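Local atomic coordinates of ORF10 (PDB entry 6RIW), a protein that forms the ketosynthase-chain length factor didomain of a polyunsaturated fatty acid synthase, which probably elongates acyl chains by condensation on an acyl carrier protein. Residues G75-D79 / L178-G184; L112-I118 / G184-F190. All coordinates share one frame. Numbering follows the deposited sequence.

Interaction 1. Residues G75-D79 / L178-G184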
# COMPACT_ATOMS: atom_id res chain seq x y z
N GLY A 75 -13.60 7.01 23.04
CA GLY A 75 -14.71 7.47 22.21
C GLY A 75 -14.89 6.80 20.87
O GLY A 75 -15.69 7.28 20.06
N TYR A 76 -14.16 5.72 20.58
CA TYR A 76 -14.34 4.95 19.36
C TYR A 76 -15.18 3.71 19.64
O TYR A 76 -15.51 3.39 20.79
CB TYR A 76 -12.98 4.54 18.77
CG TYR A 76 -12.13 5.71 18.34
CD1 TYR A 76 -12.23 6.21 17.05
CD2 TYR A 76 -11.27 6.33 19.22
CE1 TYR A 76 -11.48 7.29 16.66
CE2 TYR A 76 -10.51 7.41 18.84
CZ TYR A 76 -10.62 7.88 17.55
OH TYR A 76 -9.88 8.96 17.17
N GLN A 77 -15.50 2.98 18.57
CA GLN A 77 -16.26 1.74 18.75
C GLN A 77 -15.37 0.55 19.09
O GLN A 77 -15.87 -0.56 19.30
CB GLN A 77 -17.12 1.48 17.51
CG GLN A 77 -18.13 2.64 17.29
CD GLN A 77 -19.29 2.29 16.39
OE1 GLN A 77 -19.51 1.13 16.02
NE2 GLN A 77 -20.05 3.31 16.01
N LEU A 78 -14.06 0.77 19.16
CA LEU A 78 -13.09 -0.21 19.63
C LEU A 78 -12.48 0.27 20.94
O LEU A 78 -12.34 1.47 21.17
CB LEU A 78 -11.99 -0.43 18.59
CG LEU A 78 -12.47 -1.23 17.38
CD1 LEU A 78 -11.41 -1.24 16.31
CD2 LEU A 78 -12.89 -2.66 17.76
N ASP A 79 -12.11 -0.70 21.77
CA ASP A 79 -11.66 -0.44 23.13
C ASP A 79 -10.41 0.45 23.17
O ASP A 79 -9.48 0.30 22.37
CB ASP A 79 -11.41 -1.79 23.82
CG ASP A 79 -10.47 -1.69 25.01
OD1 ASP A 79 -10.89 -1.16 26.06
OD2 ASP A 79 -9.32 -2.16 24.90
N LEU A 178 -9.63 -0.71 10.02
CA LEU A 178 -9.71 -0.30 11.41
C LEU A 178 -10.50 0.99 11.55
O LEU A 178 -11.31 1.14 12.47
CB LEU A 178 -8.32 -0.14 11.99
CG LEU A 178 -8.27 0.43 13.40
CD1 LEU A 178 -8.60 -0.66 14.36
CD2 LEU A 178 -6.88 0.96 13.70
N ILE A 179 -10.25 1.94 10.65
CA ILE A 179 -11.04 3.16 10.60
C ILE A 179 -12.52 2.82 10.44
O ILE A 179 -13.38 3.37 11.14
CB ILE A 179 -10.53 4.08 9.48
CG1 ILE A 179 -9.25 4.78 9.96
CG2 ILE A 179 -11.62 5.09 9.04
CD1 ILE A 179 -8.42 5.35 8.84
N ALA A 180 -12.84 1.90 9.52
CA ALA A 180 -14.24 1.56 9.29
C ALA A 180 -14.87 0.99 10.55
O ALA A 180 -15.98 1.37 10.94
CB ALA A 180 -14.37 0.57 8.12
N GLN A 181 -14.15 0.10 11.25
CA GLN A 181 -14.73 -0.50 12.44
C GLN A 181 -14.82 0.50 13.58
O GLN A 181 -15.85 0.58 14.25
CB GLN A 181 -13.97 -1.76 12.87
CG GLN A 181 -14.65 -2.46 14.06
CD GLN A 181 -14.10 -3.85 14.37
OE1 GLN A 181 -13.01 -4.23 13.94
NE2 GLN A 181 -14.88 -4.61 15.11
N ALA A 182 -13.75 1.27 13.82
CA ALA A 182 -13.72 2.17 14.96
C ALA A 182 -14.72 3.32 14.82
O ALA A 182 -15.17 3.87 15.83
CB ALA A 182 -12.32 2.75 15.16
N ALA A 183 -15.06 3.72 13.60
CA ALA A 183 -16.04 4.77 13.39
C ALA A 183 -17.43 4.22 13.06
O ALA A 183 -18.35 5.01 12.88
CB ALA A 183 -15.58 5.72 12.28
N GLY A 184 -17.60 2.91 12.96
CA GLY A 184 -18.91 2.36 12.65
C GLY A 184 -19.37 2.54 11.22
O GLY A 184 -20.57 2.68 10.97
O HOH W 1 -18.00 -0.84 14.37

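Interaction 2. Residues L112-I118 / G184-F190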
# COMPACT_ATOMS: atom_id res chain seq x y z
N LEU A 112 -23.80 6.65 8.83
CA LEU A 112 -22.53 5.98 8.60
C LEU A 112 -22.72 4.56 8.08
O LEU A 112 -21.77 4.00 7.53
CB LEU A 112 -21.69 6.00 9.87
CG LEU A 112 -21.34 7.41 10.36
CD1 LEU A 112 -20.48 7.38 11.63
CD2 LEU A 112 -20.70 8.24 9.26
N GLU A 113 -23.92 3.98 8.19
CA GLU A 113 -24.19 2.68 7.59
C GLU A 113 -23.92 2.67 6.10
O GLU A 113 -23.56 1.63 5.53
CB GLU A 113 -25.63 2.27 7.87
CG GLU A 113 -25.97 0.86 7.43
CD GLU A 113 -27.13 0.26 8.22
OE1 GLU A 113 -28.03 1.04 8.65
OE2 GLU A 113 -27.14 -0.98 8.42
N ASN A 114 -24.08 3.81 5.43
CA ASN A 114 -23.82 3.89 4.00
C ASN A 114 -22.62 4.77 3.68
O ASN A 114 -22.59 5.43 2.64
CB ASN A 114 -25.08 4.40 3.29
CG ASN A 114 -26.22 3.43 3.44
OD1 ASN A 114 -27.24 3.74 4.04
ND2 ASN A 114 -26.03 2.22 2.93
N CYS A 115 -21.62 4.78 4.57
CA CYS A 115 -20.39 5.54 4.38
C CYS A 115 -19.22 4.57 4.23
O CYS A 115 -19.10 3.62 5.01
CB CYS A 115 -20.13 6.47 5.56
SG CYS A 115 -18.73 7.60 5.40
N GLY A 116 -18.38 4.80 3.22
CA GLY A 116 -17.17 4.02 3.02
C GLY A 116 -15.94 4.88 3.30
O GLY A 116 -16.04 6.05 3.67
N VAL A 117 -14.77 4.27 3.13
CA VAL A 117 -13.51 5.00 3.33
C VAL A 117 -12.45 4.45 2.38
O VAL A 117 -12.29 3.24 2.25
CB VAL A 117 -13.03 4.97 4.80
CG1 VAL A 117 -12.99 3.53 5.35
CG2 VAL A 117 -11.66 5.68 4.93
N ILE A 118 -11.73 5.36 1.70
CA ILE A 118 -10.57 5.00 0.88
C ILE A 118 -9.36 5.76 1.42
O ILE A 118 -9.39 6.99 1.53
CB ILE A 118 -10.80 5.30 -0.62
CG1 ILE A 118 -11.99 4.48 -1.13
CG2 ILE A 118 -9.55 4.96 -1.42
CD1 ILE A 118 -12.42 4.84 -2.56
N GLY A 184 -17.60 2.91 12.96
CA GLY A 184 -18.91 2.36 12.65
C GLY A 184 -19.37 2.54 11.22
O GLY A 184 -20.57 2.68 10.97
N LEU A 185 -18.45 2.54 10.27
CA LEU A 185 -18.80 2.67 8.86
C LEU A 185 -19.30 1.36 8.27
O LEU A 185 -18.67 0.31 8.44
CB LEU A 185 -17.57 3.12 8.07
CG LEU A 185 -16.82 4.32 8.64
CD1 LEU A 185 -15.76 4.72 7.62
CD2 LEU A 185 -17.81 5.46 8.92
N GLY A 186 -20.41 1.41 7.53
CA GLY A 186 -20.96 0.20 6.93
C GLY A 186 -20.73 0.01 5.44
O GLY A 186 -21.25 -0.96 4.86
N GLY A 187 -19.98 0.90 4.79
CA GLY A 187 -19.76 0.84 3.36
C GLY A 187 -18.41 0.23 3.02
O GLY A 187 -17.74 -0.39 3.84
N SER A 188 -18.03 0.38 1.75
CA SER A 188 -16.79 -0.23 1.25
C SER A 188 -15.57 0.46 1.84
O SER A 188 -15.59 1.65 2.14
CB SER A 188 -16.71 -0.15 -0.28
OG SER A 188 -17.86 -0.70 -0.88
N HIS A 189 -14.48 -0.30 1.97
CA HIS A 189 -13.25 0.28 2.49
C HIS A 189 -12.05 -0.48 1.93
O HIS A 189 -12.10 -1.70 1.79
CB HIS A 189 -13.20 0.30 4.02
CG HIS A 189 -13.59 -0.99 4.69
ND1 HIS A 189 -12.68 -1.93 5.10
CD2 HIS A 189 -14.81 -1.45 5.07
CE1 HIS A 189 -13.32 -2.94 5.67
NE2 HIS A 189 -14.61 -2.67 5.67
N PHE A 190 -11.00 0.27 1.59
CA PHE A 190 -9.71 -0.29 1.23
C PHE A 190 -8.67 0.82 1.33
O PHE A 190 -9.00 2.00 1.45
CB PHE A 190 -9.71 -0.94 -0.16
CG PHE A 190 -10.07 -0.00 -1.31
CD1 PHE A 190 -11.39 0.19 -1.68
CD2 PHE A 190 -9.06 0.63 -2.05
CE1 PHE A 190 -11.72 1.06 -2.77
CE2 PHE A 190 -9.36 1.46 -3.13
CZ PHE A 190 -10.69 1.68 -3.49

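Interaction 1. Residues G75-D79 / L178-G184
A loop packs here against the C-terminal end of a helix, in the N-terminal half of the ketosynthase domain. Residues 75-79 lead into helix 80-84, and they meet the last turns of helix 174-183, burying 342 Å² between them. One direct hydrogen bond joins the segments at their nearest CA atoms, Gln-77 to Ala-182 (4.6 Å): Gln-77 N donates to Ala-182 O over 2.9 Å, nearly straight at 165°. It takes up a carbonyl that the final turn of the helix leaves without an i+4 partner within it. Gln-181 O, which accepts Gly-184 N at 3.2 Å, is also reached indirectly, because one water donates both to it (2.6 Å) and to Gln-77 OE1 (3.0 Å). Gly-184 leaves the helix with positive phi, and a CB there would collide with Gln-77 NE2, so the absence of a side chain lets the glutamine amide lie along the helix end. Leu-78 supplies most of the apolar contact. Its CD1 meets Leu-178 CD1 at 3.5 Å and Ala-182 CB at 4.3 Å, while its CD2 rests on Gln-181 CD at 3.8 Å. Tyr-76 adds CD1 against Ala-182 CB at 3.9 Å, and its ring continues to Lys-98 of helix 88-104 in a cation-pi contact. Asp-79 does not touch the helix but N-caps helix 80-84 through Tyr-82 N. The loop also pairs by backbone hydrogen bonds, Gln-77 with Val-968 and Asp-79 with Tyr-966. The arrangement is a Schellman C-terminus, closed by glycine, with a neighbouring loop hydrogen-bonded to one of its last carbonyls.

Interaction 2. Residues L112-I118 / G184-F190
Three backbone hydrogen bonds of 2.9 Å tie these segments together: Gly-186 N to Leu-112 O, Val-117 N to Ser-188 O and, distinctly bent (136°), Gly-187 N to Cys-115 O. A weak fourth, Phe-190 N to Val-117 O at 3.3 Å, completes the parallel pairing of Val-117 with His-189 and Ile-118 with Phe-190. The chains can run this close because residues 116, 186 and 187 are glycine, where a CB would strike carbonyl oxygens opposite. Leu-185 packs beside Val-117, its CD1 3.8 Å from Val-117 CG1 and its CD2 4.0 Å from Leu-112 CD2. On the other face Ile-118 CG1 makes a CH-pi contact over the Phe-190 ring, 4.2 Å from its centroid. In the thiolase-fold sheet strand 115-120 lies between 189-193 and 217-224, with helix 198-211 against the Ile-118 and Phe-190 face and helix 174-183 against Leu-185 and His-189. Strand 189-193 in turn pairs antiparallel with 659-663 of the second ketosynthase-like domain, whose helix 668-682 touches Ser-188, His-189 and Phe-190.

In the fold
The two interactions share Gly-184, with centres about 11 Å apart. Interaction 1 holds the end of helix 174-183; the chain then turns and enters interaction 2, where it joins the sheet as strand 189-193. The probable hydrogen bond from Leu-185 N to Ala-180 O (2.8 Å) is the 6→1 bond of the Schellman motif, alongside Gly-184 N to Gln-181 O. The helix also packs on the strand pair directly, through Ala-180 CB on His-189 CD2 at 3.7 Å and Ile-179 CG2 on Val-117 CG2 at 4.2 Å. Strand 189-193 carries the sheet on to the second, probably chain length factor, domain, away from the magnesium site at Met-1 and Lys-286.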